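Long-range contact in Cap5O (Staphylococcus aureus, PDB 3OJO), which probably oxidises UDP-N-acetyl-mannosamine with NAD as the electron acceptor, a step in making the precursors of the capsular polysaccharide: residues Ser314-Asp328 and Ala371-Ser385. Sequence-based numbering, arbitrary orientation.
Sequences SGNKVTVFGLTYKGD and AVKDASLVLILSDHS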
loop_
_atom_site.group_PDB
_atom_site.type_symbol
_atom_site.label_atom_id
_atom_site.label_comp_id
_atom_site.label_asym_id
_atom_site.label_seq_id
_atom_site.Cartn_x
_atom_site.Cartn_y
_atom_site.Cartn_z
ATOM N N SER B 314 -21.162 -7.510 33.546
ATOM C CA SER B 314 -21.216 -8.610 34.504
ATOM C C SER B 314 -21.078 -9.924 33.730
ATOM O O SER B 314 -21.827 -10.170 32.779
ATOM C CB SER B 314 -22.510 -8.571 35.315
ATOM O OG SER B 314 -23.659 -8.527 34.484
ATOM N N GLY B 315 -20.080 -10.716 34.105
ATOM C CA GLY B 315 -19.777 -11.986 33.458
ATOM C C GLY B 315 -18.334 -12.120 33.003
ATOM O O GLY B 315 -17.570 -11.146 33.008
ATOM N N ASN B 316 -17.962 -13.344 32.617
ATOM C CA ASN B 316 -16.626 -13.719 32.151
ATOM C C ASN B 316 -16.683 -14.346 30.746
ATOM O O ASN B 316 -15.658 -14.420 30.068
ATOM C CB ASN B 316 -16.005 -14.731 33.130
ATOM C CG ASN B 316 -15.294 -14.119 34.308
ATOM O OD1 ASN B 316 -15.336 -12.901 34.552
ATOM N ND2 ASN B 316 -14.589 -14.953 35.055
ATOM N N LYS B 317 -17.884 -14.814 30.336
ATOM C CA LYS B 317 -18.115 -15.507 29.078
ATOM C C LYS B 317 -18.070 -14.669 27.805
ATOM O O LYS B 317 -18.896 -13.769 27.606
ATOM C CB LYS B 317 -19.355 -16.412 29.132
ATOM C CG LYS B 317 -19.222 -17.625 28.216
ATOM C CD LYS B 317 -20.557 -18.251 27.883
ATOM C CE LYS B 317 -20.398 -19.319 26.833
ATOM N NZ LYS B 317 -21.702 -19.909 26.450
ATOM N N VAL B 318 -17.092 -15.004 26.934
ATOM C CA VAL B 318 -16.893 -14.418 25.610
ATOM C C VAL B 318 -17.022 -15.540 24.591
ATOM O O VAL B 318 -16.305 -16.543 24.690
ATOM C CB VAL B 318 -15.580 -13.592 25.421
ATOM C CG1 VAL B 318 -14.335 -14.436 25.651
ATOM C CG2 VAL B 318 -15.531 -12.937 24.037
ATOM N N THR B 319 -17.951 -15.380 23.631
ATOM C CA THR B 319 -18.144 -16.355 22.566
ATOM C C THR B 319 -17.442 -15.880 21.296
ATOM O O THR B 319 -17.836 -14.884 20.691
ATOM C CB THR B 319 -19.629 -16.675 22.336
ATOM O OG1 THR B 319 -20.222 -17.046 23.575
ATOM C CG2 THR B 319 -19.829 -17.790 21.324
ATOM N N VAL B 320 -16.404 -16.601 20.901
ATOM C CA VAL B 320 -15.654 -16.321 19.679
ATOM C C VAL B 320 -16.463 -16.886 18.490
ATOM O O VAL B 320 -16.936 -18.025 18.542
ATOM C CB VAL B 320 -14.204 -16.881 19.782
ATOM C CG1 VAL B 320 -13.560 -17.072 18.411
ATOM C CG2 VAL B 320 -13.339 -15.998 20.675
ATOM N N PHE B 321 -16.650 -16.059 17.454
ATOM C CA PHE B 321 -17.354 -16.400 16.217
ATOM C C PHE B 321 -16.327 -16.428 15.070
ATOM O O PHE B 321 -15.918 -15.389 14.561
ATOM C CB PHE B 321 -18.479 -15.383 15.947
ATOM C CG PHE B 321 -19.843 -15.728 16.489
ATOM C CD1 PHE B 321 -20.991 -15.271 15.856
ATOM C CD2 PHE B 321 -19.984 -16.484 17.647
ATOM C CE1 PHE B 321 -22.259 -15.569 16.364
ATOM C CE2 PHE B 321 -21.256 -16.794 18.150
ATOM C CZ PHE B 321 -22.383 -16.330 17.505
ATOM N N GLY B 322 -15.885 -17.624 14.723
ATOM C CA GLY B 322 -14.882 -17.842 13.694
ATOM C C GLY B 322 -13.492 -18.042 14.260
ATOM O O GLY B 322 -13.037 -17.257 15.094
ATOM N N LEU B 323 -12.819 -19.114 13.816
ATOM C CA LEU B 323 -11.464 -19.487 14.239
ATOM C C LEU B 323 -10.488 -19.557 13.036
ATOM O O LEU B 323 -9.319 -19.902 13.206
ATOM C CB LEU B 323 -11.486 -20.829 14.977
ATOM C CG LEU B 323 -12.088 -20.930 16.390
ATOM C CD1 LEU B 323 -12.009 -22.349 16.860
ATOM C CD2 LEU B 323 -11.299 -20.141 17.387
ATOM N N THR B 324 -10.964 -19.178 11.844
ATOM C CA THR B 324 -10.192 -19.213 10.599
ATOM C C THR B 324 -9.756 -17.827 10.133
ATOM O O THR B 324 -10.428 -16.844 10.456
ATOM C CB THR B 324 -11.037 -19.879 9.488
ATOM O OG1 THR B 324 -12.206 -19.088 9.239
ATOM C CG2 THR B 324 -11.416 -21.319 9.818
ATOM N N TYR B 325 -8.676 -17.748 9.315
ATOM C CA TYR B 325 -8.246 -16.461 8.754
ATOM C C TYR B 325 -9.223 -16.028 7.676
ATOM O O TYR B 325 -9.812 -14.958 7.789
ATOM C CB TYR B 325 -6.793 -16.486 8.236
ATOM C CG TYR B 325 -6.376 -15.231 7.474
ATOM C CD1 TYR B 325 -6.394 -13.974 8.086
ATOM C CD2 TYR B 325 -5.925 -15.306 6.157
ATOM C CE1 TYR B 325 -6.008 -12.822 7.393
ATOM C CE2 TYR B 325 -5.538 -14.160 5.455
ATOM C CZ TYR B 325 -5.569 -12.921 6.082
ATOM O OH TYR B 325 -5.165 -11.792 5.399
ATOM N N LYS B 326 -9.428 -16.867 6.665
ATOM C CA LYS B 326 -10.351 -16.518 5.607
ATOM C C LYS B 326 -11.746 -17.015 5.970
ATOM O O LYS B 326 -11.886 -17.963 6.747
ATOM C CB LYS B 326 -9.874 -17.062 4.241
ATOM C CG LYS B 326 -8.464 -16.622 3.871
ATOM C CD LYS B 326 -8.027 -17.118 2.510
ATOM C CE LYS B 326 -6.531 -16.971 2.327
ATOM N NZ LYS B 326 -5.762 -17.974 3.120
ATOM N N GLY B 327 -12.756 -16.349 5.428
ATOM C CA GLY B 327 -14.143 -16.731 5.610
ATOM C C GLY B 327 -14.539 -17.884 4.707
ATOM O O GLY B 327 -13.997 -18.027 3.613
ATOM N N ASP B 328 -15.454 -18.735 5.181
ATOM C CA ASP B 328 -16.014 -19.904 4.500
ATOM C C ASP B 328 -14.980 -20.972 4.105
ATOM O O ASP B 328 -15.195 -21.748 3.169
ATOM C CB ASP B 328 -16.926 -19.484 3.330
ATOM C CG ASP B 328 -17.943 -18.421 3.696
ATOM O OD1 ASP B 328 -17.996 -17.391 3.002
ATOM O OD2 ASP B 328 -18.707 -18.636 4.657
ATOM N N ALA B 371 -23.588 -22.000 22.366
ATOM C CA ALA B 371 -22.352 -21.204 22.423
ATOM C C ALA B 371 -22.564 -19.804 23.006
ATOM O O ALA B 371 -21.734 -19.356 23.797
ATOM C CB ALA B 371 -21.704 -21.116 21.048
ATOM N N VAL B 372 -23.662 -19.119 22.619
ATOM C CA VAL B 372 -24.003 -17.771 23.106
ATOM C C VAL B 372 -24.606 -17.774 24.528
ATOM O O VAL B 372 -24.748 -16.704 25.137
ATOM C CB VAL B 372 -24.867 -16.943 22.111
ATOM C CG1 VAL B 372 -24.146 -16.748 20.785
ATOM C CG2 VAL B 372 -26.248 -17.559 21.900
ATOM N N LYS B 373 -24.979 -18.975 25.032
ATOM C CA LYS B 373 -25.586 -19.196 26.343
ATOM C C LYS B 373 -24.804 -18.580 27.517
ATOM O O LYS B 373 -23.709 -19.011 27.863
ATOM C CB LYS B 373 -25.929 -20.692 26.567
ATOM C CG LYS B 373 -26.799 -21.008 27.802
ATOM C CD LYS B 373 -28.230 -20.452 27.705
ATOM C CE LYS B 373 -28.936 -20.431 29.041
ATOM N NZ LYS B 373 -30.166 -19.596 29.004
ATOM N N ASP B 374 -25.404 -17.540 28.091
ATOM C CA ASP B 374 -25.007 -16.713 29.245
ATOM C C ASP B 374 -23.744 -15.871 29.012
ATOM O O ASP B 374 -23.091 -15.437 29.971
ATOM C CB ASP B 374 -24.926 -17.534 30.562
ATOM C CG ASP B 374 -26.176 -18.335 30.912
ATOM O OD1 ASP B 374 -27.251 -17.713 31.111
ATOM O OD2 ASP B 374 -26.066 -19.572 31.041
ATOM N N ALA B 375 -23.414 -15.631 27.729
ATOM C CA ALA B 375 -22.244 -14.858 27.333
ATOM C C ALA B 375 -22.487 -13.356 27.456
ATOM O O ALA B 375 -23.593 -12.875 27.186
ATOM C CB ALA B 375 -21.833 -15.218 25.916
ATOM N N SER B 376 -21.439 -12.626 27.888
ATOM C CA SER B 376 -21.450 -11.167 28.020
ATOM C C SER B 376 -21.070 -10.471 26.699
ATOM O O SER B 376 -21.533 -9.357 26.460
ATOM C CB SER B 376 -20.511 -10.722 29.132
ATOM O OG SER B 376 -20.910 -11.279 30.374
ATOM N N LEU B 377 -20.248 -11.129 25.838
ATOM C CA LEU B 377 -19.786 -10.589 24.549
ATOM C C LEU B 377 -19.622 -11.646 23.449
ATOM O O LEU B 377 -19.061 -12.702 23.700
ATOM C CB LEU B 377 -18.460 -9.800 24.755
ATOM C CG LEU B 377 -17.614 -9.411 23.524
ATOM C CD1 LEU B 377 -18.230 -8.250 22.732
ATOM C CD2 LEU B 377 -16.182 -9.117 23.918
ATOM N N VAL B 378 -20.117 -11.348 22.231
ATOM C CA VAL B 378 -19.909 -12.162 21.014
ATOM C C VAL B 378 -18.783 -11.491 20.209
ATOM O O VAL B 378 -18.891 -10.323 19.805
ATOM C CB VAL B 378 -21.185 -12.454 20.180
ATOM C CG1 VAL B 378 -20.868 -12.650 18.693
ATOM C CG2 VAL B 378 -21.907 -13.680 20.735
ATOM N N LEU B 379 -17.679 -12.215 20.056
ATOM C CA LEU B 379 -16.502 -11.715 19.367
ATOM C C LEU B 379 -16.415 -12.267 17.946
ATOM O O LEU B 379 -16.164 -13.459 17.770
ATOM C CB LEU B 379 -15.234 -12.027 20.197
ATOM C CG LEU B 379 -13.920 -11.366 19.783
ATOM C CD1 LEU B 379 -14.031 -9.833 19.752
ATOM C CD2 LEU B 379 -12.794 -11.800 20.698
ATOM N N ILE B 380 -16.611 -11.394 16.934
ATOM C CA ILE B 380 -16.505 -11.826 15.536
ATOM C C ILE B 380 -15.077 -11.635 14.949
ATOM O O ILE B 380 -14.610 -10.513 14.737
ATOM C CB ILE B 380 -17.644 -11.326 14.627
ATOM C CG1 ILE B 380 -18.994 -11.409 15.356
ATOM C CG2 ILE B 380 -17.641 -12.112 13.306
ATOM C CD1 ILE B 380 -20.163 -11.098 14.548
ATOM N N LEU B 381 -14.412 -12.769 14.698
ATOM C CA LEU B 381 -13.027 -12.857 14.232
ATOM C C LEU B 381 -12.840 -13.408 12.819
ATOM O O LEU B 381 -11.739 -13.268 12.278
ATOM C CB LEU B 381 -12.160 -13.641 15.234
ATOM C CG LEU B 381 -12.192 -13.233 16.697
ATOM C CD1 LEU B 381 -11.383 -14.173 17.493
ATOM C CD2 LEU B 381 -11.711 -11.795 16.896
ATOM N N SER B 382 -13.919 -13.966 12.200
ATOM C CA SER B 382 -13.919 -14.477 10.814
ATOM C C SER B 382 -15.088 -13.918 10.020
ATOM O O SER B 382 -16.150 -13.699 10.589
ATOM C CB SER B 382 -13.937 -16.001 10.784
ATOM O OG SER B 382 -12.802 -16.514 11.464
ATOM N N ASP B 383 -14.895 -13.672 8.720
ATOM C CA ASP B 383 -15.946 -13.131 7.855
ATOM C C ASP B 383 -16.737 -14.236 7.087
ATOM O O ASP B 383 -16.918 -14.169 5.864
ATOM C CB ASP B 383 -15.411 -11.995 6.939
ATOM C CG ASP B 383 -14.299 -12.370 5.969
ATOM O OD1 ASP B 383 -13.799 -13.519 6.041
ATOM O OD2 ASP B 383 -13.908 -11.508 5.164
ATOM N N HIS B 384 -17.228 -15.239 7.839
ATOM C CA HIS B 384 -18.045 -16.322 7.311
ATOM C C HIS B 384 -19.373 -15.766 6.809
ATOM O O HIS B 384 -19.957 -14.903 7.466
ATOM C CB HIS B 384 -18.303 -17.372 8.395
ATOM C CG HIS B 384 -17.081 -18.107 8.835
ATOM N ND1 HIS B 384 -16.186 -18.628 7.921
ATOM C CD2 HIS B 384 -16.677 -18.435 10.079
ATOM C CE1 HIS B 384 -15.249 -19.226 8.631
ATOM N NE2 HIS B 384 -15.503 -19.141 9.936
ATOM N N SER B 385 -19.837 -16.251 5.637
ATOM C CA SER B 385 -21.095 -15.849 4.982
ATOM C C SER B 385 -22.295 -15.899 5.925
ATOM O O SER B 385 -23.142 -15.005 5.888
ATOM C CB SER B 385 -21.354 -16.723 3.763
ATOM O OG SER B 385 -20.489 -16.355 2.701
HETATM O O HOH W 1 -9.811 -13.845 10.734
#
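Strands 317-321 and 377-380 pair in parallel, their axes 24° apart, as neighbours in the five-stranded parallel sheet of the UDP-binding domain, a Rossmann-like alpha/beta fold. Thr319 N donates a hydrogen bond to Leu377 O, Thr319 O accepts one from Leu379 N at 2.7 Å, and the ladder runs on through Phe321 to Leu381 N. On one side of the sheet Val318 CG2 rests against Leu377 CD2, and Val320 CG1 meets Leu381 CD1, under helix 336-346. On the other, a chi1 of 152° swings Val378 CG1 roughly opposite the backbone N and over the centre of the Phe321 ring, 3.8 Å from the centroid in a CH-pi contact, while Val372 CG1 touches Phe321 CZ.

Strand 317-321 also holds the last part of helix 368-372 and the turn after it. Lys317 stretches out beyond CG and lays NZ between two carbonyls, Ala371 O and Lys373 O; Thr319 OG1 also bonds Ala371 O, reaching it from the opposite face of the carbonyl plane. Past the strands, Ser382 OG donates to Thr324 O at 2.6 Å, in the carbonyl plane and on a lone pair. Nearby Lys326 touches bound pyridine-2,6-dicarboxylic acid. His384 is gripped at both ring nitrogens: NE2 bonds Asp356, and ND1 accepts from Asp328 N at 2.8 Å, only 3° out of the ring plane. Asp328 OD1 accepts from Ser385 OG, and OD2 from Ser385 N at 2.8 Å.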